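Local coordinates for protein putative malic enzyme ((S)-malate:NAD+ oxidoreductase (decarboxylating)) (Streptococcus pyogenes, PDB 2A9F) that probably catalyses the NAD-dependent oxidative decarboxylation of (S)-malate with the aid of a divalent metal ion, at residues A[87-90]-A[91-95]; A[117-120]-A[121-125]; A[138-141]-A[142-145]; A[318-321]-A[322-325]. One frame throughout, in Å; residues are numbered along the deposited sequence.

Contact 1 of 4, residues A[87-90]-A[91-95]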
ATOM      1  N   ALA A  87       0.176  -4.648  15.554  1.00 48.26           N
ATOM      2  CA  ALA A  87       1.395  -4.641  16.369  1.00 45.36           C
ATOM      3  C   ALA A  87       2.653  -4.802  15.514  1.00 43.09           C
ATOM      4  O   ALA A  87       3.743  -4.401  15.919  1.00 40.96           O
ATOM      5  CB  ALA A  87       1.335  -5.751  17.415  1.00 45.22           C
ATOM      6  N   ALA A  88       2.494  -5.379  14.329  1.00 41.21           N
ATOM      7  CA  ALA A  88       3.619  -5.585  13.434  1.00 41.49           C
ATOM      8  C   ALA A  88       4.003  -4.301  12.669  1.00 42.05           C
ATOM      9  O   ALA A  88       5.184  -4.061  12.395  1.00 41.48           O
ATOM     10  CB  ALA A  88       3.288  -6.695  12.439  1.00 40.65           C
ATOM     11  N   MET A  89       3.004  -3.481  12.351  1.00 40.55           N
ATOM     12  CA  MET A  89       3.201  -2.264  11.579  1.00 40.37           C
ATOM     13  C   MET A  89       4.473  -1.458  11.905  1.00 39.63           C
ATOM     14  O   MET A  89       5.217  -1.088  10.993  1.00 39.13           O
ATOM     15  CB  MET A  89       1.948  -1.387  11.672  1.00 39.71           C
ATOM     16  CG  MET A  89       1.710  -0.486  10.450  1.00 39.38           C
ATOM     17  SD  MET A  89       1.144  -1.272   8.919  1.00 32.58           S
ATOM     18  CE  MET A  89       2.364  -2.378   8.593  1.00 31.82           C
ATOM     19  N   PRO A  90       4.753  -1.198  13.203  1.00 38.44           N
ATOM     20  CA  PRO A  90       5.960  -0.439  13.562  1.00 37.33           C
ATOM     21  C   PRO A  90       7.206  -1.033  12.911  1.00 37.81           C
ATOM     22  O   PRO A  90       8.084  -0.303  12.456  1.00 39.99           O
ATOM     23  CB  PRO A  90       6.005  -0.555  15.086  1.00 33.22           C
ATOM     24  CG  PRO A  90       4.586  -0.622  15.439  1.00 32.42           C
ATOM     25  CD  PRO A  90       4.006  -1.568  14.415  1.00 35.91           C
ATOM     26  N   VAL A  91       7.273  -2.361  12.864  1.00 37.73           N
ATOM     27  CA  VAL A  91       8.416  -3.043  12.273  1.00 38.44           C
ATOM     28  C   VAL A  91       8.413  -2.991  10.738  1.00 40.34           C
ATOM     29  O   VAL A  91       9.457  -2.805  10.114  1.00 42.84           O
ATOM     30  CB  VAL A  91       8.471  -4.515  12.731  1.00 37.39           C
ATOM     31  CG1 VAL A  91       9.604  -5.248  12.027  1.00 34.99           C
ATOM     32  CG2 VAL A  91       8.658  -4.574  14.230  1.00 33.52           C
ATOM     33  N   MET A  92       7.247  -3.144  10.127  1.00 41.12           N
ATOM     34  CA  MET A  92       7.167  -3.107   8.674  1.00 42.14           C
ATOM     35  C   MET A  92       7.422  -1.689   8.152  1.00 44.17           C
ATOM     36  O   MET A  92       8.022  -1.496   7.099  1.00 43.90           O
ATOM     37  CB  MET A  92       5.798  -3.621   8.222  1.00 38.68           C
ATOM     38  CG  MET A  92       5.457  -5.008   8.810  1.00 34.33           C
ATOM     39  SD  MET A  92       6.742  -6.208   8.447  1.00 29.92           S
ATOM     40  CE  MET A  92       7.272  -6.629  10.044  1.00 36.36           C
ATOM     41  N   GLU A  93       6.993  -0.677   8.880  1.00 46.22           N
ATOM     42  CA  GLU A  93       7.264   0.641   8.364  1.00 48.93           C
ATOM     43  C   GLU A  93       8.703   1.035   8.697  1.00 48.84           C
ATOM     44  O   GLU A  93       9.299   1.875   8.024  1.00 46.10           O
ATOM     45  CB  GLU A  93       6.225   1.655   8.855  1.00 50.82           C
ATOM     46  CG  GLU A  93       6.057   1.808  10.328  1.00 54.43           C
ATOM     47  CD  GLU A  93       4.781   2.592  10.654  1.00 56.71           C
ATOM     48  OE1 GLU A  93       3.669   2.060  10.422  1.00 53.13           O
ATOM     49  OE2 GLU A  93       4.892   3.744  11.130  1.00 59.05           O
ATOM     50  N   GLY A  94       9.271   0.396   9.714  1.00 49.57           N
ATOM     51  CA  GLY A  94      10.653   0.679  10.048  1.00 48.71           C
ATOM     52  C   GLY A  94      11.474   0.081   8.921  1.00 47.50           C
ATOM     53  O   GLY A  94      12.417   0.677   8.393  1.00 46.63           O
ATOM     54  N   LYS A  95      11.075  -1.121   8.537  1.00 46.39           N
ATOM     55  CA  LYS A  95      11.730  -1.834   7.467  1.00 45.37           C
ATOM     56  C   LYS A  95      11.650  -1.010   6.182  1.00 43.39           C
ATOM     57  O   LYS A  95      12.617  -0.948   5.422  1.00 40.12           O
ATOM     58  CB  LYS A  95      11.053  -3.190   7.262  1.00 47.78           C
ATOM     59  CG  LYS A  95      11.836  -4.157   6.381  1.00 50.77           C
ATOM     60  CD  LYS A  95      13.001  -4.771   7.135  1.00 53.71           C
ATOM     61  CE  LYS A  95      13.540  -6.003   6.416  1.00 54.47           C
ATOM     62  NZ  LYS A  95      14.333  -6.832   7.374  1.00 55.66           N
TER
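A88 O is shared by two successive amides, V91 N and M92 N, which reach it from opposite faces of its carbonyl plane. The V91 bond is the shorter, 2.7 Å from N to A88 O, and the M92 bond is 3.2 Å from N to the same oxygen. Beside them E93 N takes M89 O at 2.8 Å in a straight bond, with an N-H...O angle of 164°. P90 has no N-H to give to the turn before it, and helix 85-102 kinks there; its own carbonyl takes a weak bond from G94 N, at 3.1 Å, and a second from K21 NZ.

The apolar part belongs to the two methionines. M89 bends at chi2 (73°) and again at chi3, which turns its methyl CE back to lie 3.7 Å from M92 CB, the two chains crossing at about a right angle. Both pack on P109 of strand 106-111.

E93 takes the polar part. Its chi1 of 57° keeps CG 3.1 Å from M89 O, and OE1 lies 3.2 Å from M89 CG. OE2 is hydrogen-bonded to K21 N, while OE1 makes a weak bond to T63 of the second subunit.

The helix thus turns sulfur and methyl groups to the sheet and places a buried carboxylate, satisfied from outside the helix, at the subunit boundary, two residues before K95, the predicted proton acceptor.

Contact 2 of 4, residues A[117-120]-A[121-125]; sequences TEEI and ISIVK
E119 and I123 lie side by side, one turn apart on helix 117-127, the helix of a beta-alpha-beta crossover that leads from strand 106-111 to strand 133-136 in the parallel sheet of the N-terminal domain. Their side chains point the same way, and the isoleucine can be followed outward along this pairing. I123 CB sits 3.3 Å from E119 O. CG1, set beside its own backbone N by a chi1 of -86°, closes on that oxygen to 3.0 Å. The chain then continues nearly straight, and CD1 still lies within 3.1 Å of E119 O, so the whole branch runs across the carbonyl oxygen before its methyl comes up to the E119 carboxylate, 4.1 Å from OE1. I123 N also gives E119 O a bond, but a weak one, bent to 127°. The residue packs further on L112 and on I123 of the second subunit, which brings this face of the helix to the subunit interface.

Along the face turned to helix 143-154 the contacts are of methyl groups and charges. T117 CG2 and I121 CG2 approach each other, and I121 also packs on L151 and E154. The E118 carboxylate forms a salt bridge with R150, and K125 pairs with E154.

Between these two faces E118 O is gripped twice by S122, whose N and OG come to it from opposite faces of the carbonyl plane; the hydroxyl bond is the shorter, with OG 2.8 Å from E118 O.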
ATOM      1  N   THR A 117      -2.935 -19.440   4.598  1.00 57.52           N
ATOM      2  CA  THR A 117      -1.951 -19.417   3.519  1.00 58.42           C
ATOM      3  C   THR A 117      -2.592 -19.134   2.172  1.00 58.73           C
ATOM      4  O   THR A 117      -2.202 -18.218   1.455  1.00 58.42           O
ATOM      5  CB  THR A 117      -1.209 -20.771   3.403  1.00 59.15           C
ATOM      6  OG1 THR A 117      -0.351 -20.945   4.534  1.00 60.30           O
ATOM      7  CG2 THR A 117      -0.375 -20.828   2.137  1.00 59.96           C
ATOM      8  N   GLU A 118      -3.587 -19.939   1.839  1.00 61.15           N
ATOM      9  CA  GLU A 118      -4.284 -19.818   0.571  1.00 61.15           C
ATOM     10  C   GLU A 118      -4.708 -18.394   0.233  1.00 60.44           C
ATOM     11  O   GLU A 118      -4.424 -17.908  -0.858  1.00 61.41           O
ATOM     12  CB  GLU A 118      -5.502 -20.749   0.568  1.00 62.25           C
ATOM     13  CG  GLU A 118      -5.997 -21.082  -0.810  1.00 61.72           C
ATOM     14  CD  GLU A 118      -4.854 -21.394  -1.743  1.00 63.87           C
ATOM     15  OE1 GLU A 118      -4.035 -22.282  -1.412  1.00 63.03           O
ATOM     16  OE2 GLU A 118      -4.769 -20.741  -2.804  1.00 65.61           O
ATOM     17  N   GLU A 119      -5.382 -17.718   1.155  1.00 60.33           N
ATOM     18  CA  GLU A 119      -5.825 -16.366   0.859  1.00 59.55           C
ATOM     19  C   GLU A 119      -4.751 -15.284   1.019  1.00 57.61           C
ATOM     20  O   GLU A 119      -4.974 -14.134   0.638  1.00 57.79           O
ATOM     21  CB  GLU A 119      -7.066 -16.006   1.683  1.00 61.32           C
ATOM     22  CG  GLU A 119      -6.867 -15.920   3.173  1.00 65.08           C
ATOM     23  CD  GLU A 119      -8.027 -15.209   3.850  1.00 68.31           C
ATOM     24  OE1 GLU A 119      -8.264 -14.024   3.514  1.00 68.74           O
ATOM     25  OE2 GLU A 119      -8.702 -15.828   4.709  1.00 70.01           O
ATOM     26  N   ILE A 120      -3.597 -15.634   1.582  1.00 54.04           N
ATOM     27  CA  ILE A 120      -2.540 -14.647   1.709  1.00 51.86           C
ATOM     28  C   ILE A 120      -1.890 -14.537   0.338  1.00 52.30           C
ATOM     29  O   ILE A 120      -1.709 -13.430  -0.180  1.00 51.21           O
ATOM     30  CB  ILE A 120      -1.450 -15.048   2.755  1.00 50.50           C
ATOM     31  CG1 ILE A 120      -1.994 -14.870   4.171  1.00 48.46           C
ATOM     32  CG2 ILE A 120      -0.200 -14.167   2.584  1.00 48.91           C
ATOM     33  CD1 ILE A 120      -0.999 -15.198   5.255  1.00 48.51           C
ATOM     34  N   ILE A 121      -1.558 -15.687  -0.258  1.00 52.42           N
ATOM     35  CA  ILE A 121      -0.908 -15.683  -1.566  1.00 52.64           C
ATOM     36  C   ILE A 121      -1.868 -15.101  -2.578  1.00 51.30           C
ATOM     37  O   ILE A 121      -1.461 -14.462  -3.535  1.00 51.67           O
ATOM     38  CB  ILE A 121      -0.418 -17.113  -2.001  1.00 53.22           C
ATOM     39  CG1 ILE A 121      -1.361 -17.738  -3.023  1.00 55.74           C
ATOM     40  CG2 ILE A 121      -0.295 -18.023  -0.796  1.00 53.15           C
ATOM     41  CD1 ILE A 121      -1.052 -17.362  -4.473  1.00 57.57           C
ATOM     42  N   SER A 122      -3.155 -15.277  -2.330  1.00 51.56           N
ATOM     43  CA  SER A 122      -4.170 -14.764  -3.231  1.00 51.06           C
ATOM     44  C   SER A 122      -4.409 -13.261  -3.079  1.00 50.49           C
ATOM     45  O   SER A 122      -4.843 -12.596  -4.031  1.00 48.30           O
ATOM     46  CB  SER A 122      -5.464 -15.539  -3.015  1.00 52.35           C
ATOM     47  OG  SER A 122      -5.242 -16.904  -3.335  1.00 55.08           O
ATOM     48  N   ILE A 123      -4.122 -12.737  -1.885  1.00 50.00           N
ATOM     49  CA  ILE A 123      -4.275 -11.301  -1.591  1.00 48.95           C
ATOM     50  C   ILE A 123      -3.161 -10.528  -2.286  1.00 49.34           C
ATOM     51  O   ILE A 123      -3.402  -9.536  -2.978  1.00 49.79           O
ATOM     52  CB  ILE A 123      -4.179 -11.014  -0.066  1.00 48.97           C
ATOM     53  CG1 ILE A 123      -5.553 -11.185   0.588  1.00 47.49           C
ATOM     54  CG2 ILE A 123      -3.637  -9.602   0.175  1.00 46.94           C
ATOM     55  CD1 ILE A 123      -5.482 -11.455   2.069  1.00 48.23           C
ATOM     56  N   VAL A 124      -1.937 -10.998  -2.080  1.00 47.61           N
ATOM     57  CA  VAL A 124      -0.753 -10.399  -2.666  1.00 45.78           C
ATOM     58  C   VAL A 124      -0.791 -10.482  -4.184  1.00 46.84           C
ATOM     59  O   VAL A 124      -0.467  -9.513  -4.866  1.00 45.10           O
ATOM     60  CB  VAL A 124       0.508 -11.101  -2.155  1.00 44.22           C
ATOM     61  CG1 VAL A 124       1.700 -10.748  -3.019  1.00 39.65           C
ATOM     62  CG2 VAL A 124       0.744 -10.712  -0.706  1.00 44.63           C
ATOM     63  N   LYS A 125      -1.194 -11.630  -4.719  1.00 46.89           N
ATOM     64  CA  LYS A 125      -1.250 -11.772  -6.168  1.00 47.90           C
ATOM     65  C   LYS A 125      -2.165 -10.671  -6.724  1.00 46.12           C
ATOM     66  O   LYS A 125      -1.922 -10.110  -7.791  1.00 44.98           O
ATOM     67  CB  LYS A 125      -1.774 -13.169  -6.548  1.00 49.37           C
ATOM     68  CG  LYS A 125      -0.987 -13.847  -7.658  1.00 52.06           C
ATOM     69  CD  LYS A 125      -1.359 -15.325  -7.797  1.00 56.29           C
ATOM     70  CE  LYS A 125      -2.809 -15.496  -8.236  1.00 57.67           C
ATOM     71  NZ  LYS A 125      -3.285 -16.901  -8.134  1.00 57.45           N
TER

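Contact 3 of 4, residues A[138-141]-A[142-145]; sequences DISA and PRCF. With MG (magnesium ion), chain C.
A chi1 of 73° sets C144 SG between its own backbone N and carbonyl carbon, over A141, while F145, with chi1 at -60°, brings its ring back toward the same alanine. The setting is the metal-binding loop that joins strand 133-136 to helix 143-154, with a cis peptide between A141 and P142 turning the chain.

SG lies 3.3 Å from A141 CA and also rests above the centre of the F145 ring, 3.5 Å from its plane. A141 CB approaches the same ring obliquely, 3.3 Å from F145 CE2, so that methyl, sulfur and ring form a compact cluster across the bend. The backbone closes it with a weak bond from C144 N to S140 O, bent to 123°. R143 leaves in another direction: NE bonds to K115 O and NH2 forms a salt bridge with D73, tying the first turn of the helix to neighbouring loops.

At the other end of the loop, the second carboxylate oxygen of D138 accepts a hydrogen bond from L78 N, which would hold the group's rotation. Magnesium is bound by D138 together with E137, D163 and two waters, the metal lying 2.0 Å from D138 OD1.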
ATOM      1  N   ASP A 138       8.574 -11.314   8.330  1.00 46.63           N
ATOM      2  CA  ASP A 138       8.134 -11.870   9.587  1.00 49.65           C
ATOM      3  C   ASP A 138       6.905 -12.777   9.582  1.00 50.06           C
ATOM      4  O   ASP A 138       6.093 -12.710  10.497  1.00 49.56           O
ATOM      5  CB  ASP A 138       7.927 -10.735  10.599  1.00 49.71           C
ATOM      6  CG  ASP A 138       9.208  -9.958  10.878  1.00 52.52           C
ATOM      7  OD1 ASP A 138      10.295 -10.373  10.395  1.00 51.89           O
ATOM      8  OD2 ASP A 138       9.122  -8.931  11.588  1.00 51.60           O
ATOM      9  N   ILE A 139       6.741 -13.614   8.564  1.00 51.48           N
ATOM     10  CA  ILE A 139       5.614 -14.533   8.594  1.00 53.51           C
ATOM     11  C   ILE A 139       6.188 -15.892   9.036  1.00 52.39           C
ATOM     12  O   ILE A 139       7.211 -16.346   8.526  1.00 51.73           O
ATOM     13  CB  ILE A 139       4.862 -14.638   7.222  1.00 54.59           C
ATOM     14  CG1 ILE A 139       5.216 -15.932   6.514  1.00 54.89           C
ATOM     15  CG2 ILE A 139       5.165 -13.443   6.349  1.00 57.18           C
ATOM     16  CD1 ILE A 139       4.399 -16.169   5.253  1.00 57.38           C
ATOM     17  N   SER A 140       5.540 -16.523  10.007  1.00 52.24           N
ATOM     18  CA  SER A 140       6.017 -17.795  10.544  1.00 54.22           C
ATOM     19  C   SER A 140       6.082 -19.019   9.622  1.00 55.28           C
ATOM     20  O   SER A 140       5.296 -19.177   8.676  1.00 52.74           O
ATOM     21  CB  SER A 140       5.197 -18.165  11.780  1.00 55.18           C
ATOM     22  OG  SER A 140       3.836 -18.370  11.431  1.00 56.50           O
ATOM     23  N   ALA A 141       7.040 -19.888   9.931  1.00 57.15           N
ATOM     24  CA  ALA A 141       7.243 -21.135   9.206  1.00 58.30           C
ATOM     25  C   ALA A 141       6.250 -22.137   9.782  1.00 58.52           C
ATOM     26  O   ALA A 141       5.863 -22.023  10.942  1.00 57.98           O
ATOM     27  CB  ALA A 141       8.662 -21.632   9.423  1.00 58.31           C
ATOM     28  N   PRO A 142       5.825 -23.135   8.988  1.00 59.25           N
ATOM     29  CA  PRO A 142       6.198 -23.410   7.594  1.00 59.02           C
ATOM     30  C   PRO A 142       5.365 -22.660   6.552  1.00 58.18           C
ATOM     31  O   PRO A 142       5.642 -22.755   5.355  1.00 58.03           O
ATOM     32  CB  PRO A 142       6.006 -24.919   7.488  1.00 59.37           C
ATOM     33  CG  PRO A 142       4.763 -25.116   8.315  1.00 59.62           C
ATOM     34  CD  PRO A 142       5.046 -24.259   9.545  1.00 59.02           C
ATOM     35  N   ARG A 143       4.341 -21.938   6.997  1.00 57.31           N
ATOM     36  CA  ARG A 143       3.501 -21.171   6.078  1.00 56.90           C
ATOM     37  C   ARG A 143       4.340 -20.163   5.291  1.00 57.56           C
ATOM     38  O   ARG A 143       3.966 -19.750   4.194  1.00 58.71           O
ATOM     39  CB  ARG A 143       2.417 -20.415   6.846  1.00 57.35           C
ATOM     40  CG  ARG A 143       1.203 -21.232   7.171  1.00 57.78           C
ATOM     41  CD  ARG A 143       0.367 -20.610   8.287  1.00 59.05           C
ATOM     42  NE  ARG A 143      -0.210 -19.298   7.983  1.00 60.42           N
ATOM     43  CZ  ARG A 143       0.378 -18.121   8.236  1.00 60.73           C
ATOM     44  NH1 ARG A 143       1.582 -18.061   8.796  1.00 59.61           N
ATOM     45  NH2 ARG A 143      -0.267 -16.993   7.963  1.00 60.74           N
ATOM     46  N   CYS A 144       5.476 -19.772   5.858  1.00 58.44           N
ATOM     47  CA  CYS A 144       6.355 -18.800   5.226  1.00 59.61           C
ATOM     48  C   CYS A 144       7.147 -19.348   4.047  1.00 60.68           C
ATOM     49  O   CYS A 144       7.779 -18.586   3.310  1.00 61.00           O
ATOM     50  CB  CYS A 144       7.327 -18.235   6.257  1.00 60.02           C
ATOM     51  SG  CYS A 144       8.607 -19.376   6.748  1.00 55.72           S
ATOM     52  N   PHE A 145       7.126 -20.665   3.865  1.00 61.59           N
ATOM     53  CA  PHE A 145       7.860 -21.267   2.758  1.00 62.66           C
ATOM     54  C   PHE A 145       6.969 -21.547   1.554  1.00 63.11           C
ATOM     55  O   PHE A 145       7.400 -21.403   0.409  1.00 63.36           O
ATOM     56  CB  PHE A 145       8.541 -22.550   3.220  1.00 62.17           C
ATOM     57  CG  PHE A 145       9.521 -22.334   4.332  1.00 62.65           C
ATOM     58  CD1 PHE A 145      10.678 -21.590   4.120  1.00 63.42           C
ATOM     59  CD2 PHE A 145       9.270 -22.841   5.604  1.00 62.36           C
ATOM     60  CE1 PHE A 145      11.578 -21.351   5.165  1.00 64.62           C
ATOM     61  CE2 PHE A 145      10.158 -22.611   6.655  1.00 62.35           C
ATOM     62  CZ  PHE A 145      11.314 -21.864   6.439  1.00 63.60           C
TER
HETATM   63 MG    MG C 801      12.180  -9.785   9.962  1.00 27.22          MG
HETATM   64  O   HOH W   1      11.563  -8.203  10.990  1.00 48.15           O
HETATM   65  O   HOH W   2      12.893 -10.991  11.622  1.00 46.12           O

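Contact 4 of 4, residues A[318-321]-A[322-325]; sequences QINN and VLAF
N321 O is the tightly packed point of this turn, facing both A324 and F325. A324 N bonds to it at 2.8 Å, tilted 31° from the carbonyl plane, and F325 N adds a weak, longer bond at 3.5 Å. A324 occupies the N-cap position of helix 325-335, and its CB also lies 3.5 Å from N321 O. With chi1 at 66°, F325 CG stands between its own backbone N and carbonyl carbon, which leaves CD2 3.5 Å from N321 O. The ring and the N321 amide cross at about a right angle as side chains, their planes 59° apart. The ring also packs among F99, L98 and K95 of helix 85-102.

The other half is looser. L323 N reaches N320 O only weakly, at 3.3 Å, and L323 CD1 stays 4.2 Å from the same oxygen. Here the partly exposed N320 side chain crosses that of V322 obliquely, while the buried L323 packs on T364 and N365.

One backbone oxygen therefore gathers the amides that lead into the helix, with the ring close by, beside the predicted catalytic lysine, while N320, predicted to bind malate, sits on the turn held by the weak bond.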
ATOM      1  N   GLN A 318      28.676  -9.301  12.824  1.00 60.34           N
ATOM      2  CA  GLN A 318      27.243  -9.529  12.836  1.00 60.96           C
ATOM      3  C   GLN A 318      26.766  -9.665  11.396  1.00 61.12           C
ATOM      4  O   GLN A 318      27.044  -8.810  10.542  1.00 62.60           O
ATOM      5  CB  GLN A 318      26.513  -8.379  13.531  1.00 60.99           C
ATOM      6  CG  GLN A 318      25.059  -8.239  13.117  1.00 62.79           C
ATOM      7  CD  GLN A 318      24.202  -7.596  14.189  1.00 66.51           C
ATOM      8  OE1 GLN A 318      24.642  -6.680  14.888  1.00 67.68           O
ATOM      9  NE2 GLN A 318      22.965  -8.070  14.320  1.00 65.64           N
ATOM     10  N   ILE A 319      26.069 -10.766  11.136  1.00 59.31           N
ATOM     11  CA  ILE A 319      25.525 -11.058   9.821  1.00 57.66           C
ATOM     12  C   ILE A 319      24.121 -10.495   9.835  1.00 56.81           C
ATOM     13  O   ILE A 319      23.191 -11.156  10.296  1.00 56.27           O
ATOM     14  CB  ILE A 319      25.465 -12.593   9.576  1.00 57.48           C
ATOM     15  CG1 ILE A 319      26.873 -13.147   9.369  1.00 58.07           C
ATOM     16  CG2 ILE A 319      24.613 -12.905   8.360  1.00 56.45           C
ATOM     17  CD1 ILE A 319      27.800 -12.909  10.521  1.00 58.89           C
ATOM     18  N   ASN A 320      23.956  -9.275   9.344  1.00 57.58           N
ATOM     19  CA  ASN A 320      22.621  -8.684   9.356  1.00 57.00           C
ATOM     20  C   ASN A 320      22.023  -8.374   7.997  1.00 54.35           C
ATOM     21  O   ASN A 320      22.696  -7.889   7.081  1.00 53.15           O
ATOM     22  CB  ASN A 320      22.592  -7.429  10.233  1.00 59.36           C
ATOM     23  CG  ASN A 320      23.623  -6.402   9.816  1.00 61.28           C
ATOM     24  OD1 ASN A 320      24.822  -6.686   9.780  1.00 62.80           O
ATOM     25  ND2 ASN A 320      23.163  -5.196   9.503  1.00 61.90           N
ATOM     26  N   ASN A 321      20.732  -8.687   7.914  1.00 53.01           N
ATOM     27  CA  ASN A 321      19.877  -8.511   6.747  1.00 50.18           C
ATOM     28  C   ASN A 321      20.107  -7.217   5.989  1.00 46.42           C
ATOM     29  O   ASN A 321      20.129  -7.192   4.759  1.00 45.81           O
ATOM     30  CB  ASN A 321      18.414  -8.535   7.192  1.00 51.37           C
ATOM     31  CG  ASN A 321      17.650  -9.652   6.566  1.00 57.00           C
ATOM     32  OD1 ASN A 321      17.675  -9.806   5.344  1.00 62.73           O
ATOM     33  ND2 ASN A 321      16.963 -10.456   7.389  1.00 58.52           N
ATOM     34  N   VAL A 322      20.264  -6.148   6.745  1.00 41.96           N
ATOM     35  CA  VAL A 322      20.428  -4.820   6.196  1.00 42.96           C
ATOM     36  C   VAL A 322      21.329  -4.664   4.969  1.00 42.53           C
ATOM     37  O   VAL A 322      20.960  -3.983   4.020  1.00 43.08           O
ATOM     38  CB  VAL A 322      20.858  -3.879   7.306  1.00 43.66           C
ATOM     39  CG1 VAL A 322      20.873  -2.481   6.805  1.00 42.78           C
ATOM     40  CG2 VAL A 322      19.888  -4.005   8.463  1.00 42.93           C
ATOM     41  N   LEU A 323      22.492  -5.305   4.974  1.00 43.01           N
ATOM     42  CA  LEU A 323      23.423  -5.227   3.842  1.00 41.10           C
ATOM     43  C   LEU A 323      22.921  -5.919   2.578  1.00 41.20           C
ATOM     44  O   LEU A 323      23.632  -5.953   1.579  1.00 40.04           O
ATOM     45  CB  LEU A 323      24.750  -5.879   4.212  1.00 40.54           C
ATOM     46  CG  LEU A 323      25.404  -5.356   5.477  1.00 41.54           C
ATOM     47  CD1 LEU A 323      26.428  -6.360   5.964  1.00 42.54           C
ATOM     48  CD2 LEU A 323      26.031  -4.008   5.186  1.00 41.60           C
ATOM     49  N   ALA A 324      21.714  -6.479   2.611  1.00 39.99           N
ATOM     50  CA  ALA A 324      21.220  -7.183   1.442  1.00 39.38           C
ATOM     51  C   ALA A 324      19.902  -6.745   0.823  1.00 39.47           C
ATOM     52  O   ALA A 324      19.848  -6.496  -0.378  1.00 39.69           O
ATOM     53  CB  ALA A 324      21.173  -8.691   1.727  1.00 34.53           C
ATOM     54  N   PHE A 325      18.834  -6.648   1.607  1.00 39.60           N
ATOM     55  CA  PHE A 325      17.555  -6.293   0.995  1.00 38.80           C
ATOM     56  C   PHE A 325      17.468  -4.959   0.273  1.00 36.46           C
ATOM     57  O   PHE A 325      16.673  -4.805  -0.650  1.00 38.01           O
ATOM     58  CB  PHE A 325      16.389  -6.463   1.993  1.00 38.34           C
ATOM     59  CG  PHE A 325      16.412  -5.526   3.165  1.00 38.58           C
ATOM     60  CD1 PHE A 325      15.912  -4.226   3.045  1.00 37.90           C
ATOM     61  CD2 PHE A 325      16.848  -5.968   4.414  1.00 34.65           C
ATOM     62  CE1 PHE A 325      15.842  -3.390   4.164  1.00 37.45           C
ATOM     63  CE2 PHE A 325      16.781  -5.145   5.531  1.00 34.78           C
ATOM     64  CZ  PHE A 325      16.277  -3.856   5.410  1.00 37.71           C
TER

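Each contact is local to one continuous stretch, so the four follow in series from the N terminus and none nests in or crosses another. Contact 1 lies in the helix between strands 67-72 and 106-111, contact 2 in the next crossover helix, and contact 3 turns the chain from strand 133-136 into helix 143-154. Contact 3 touches both earlier ones: R143 packs on T117 and I120 of contact 2, while M92 and V91 of contact 1 pack against D138 OD2. Contact 1 also meets contact 4, where F325 packs on K95, bringing the NAD-binding part of the chain against the N-terminal part beside the predicted active site.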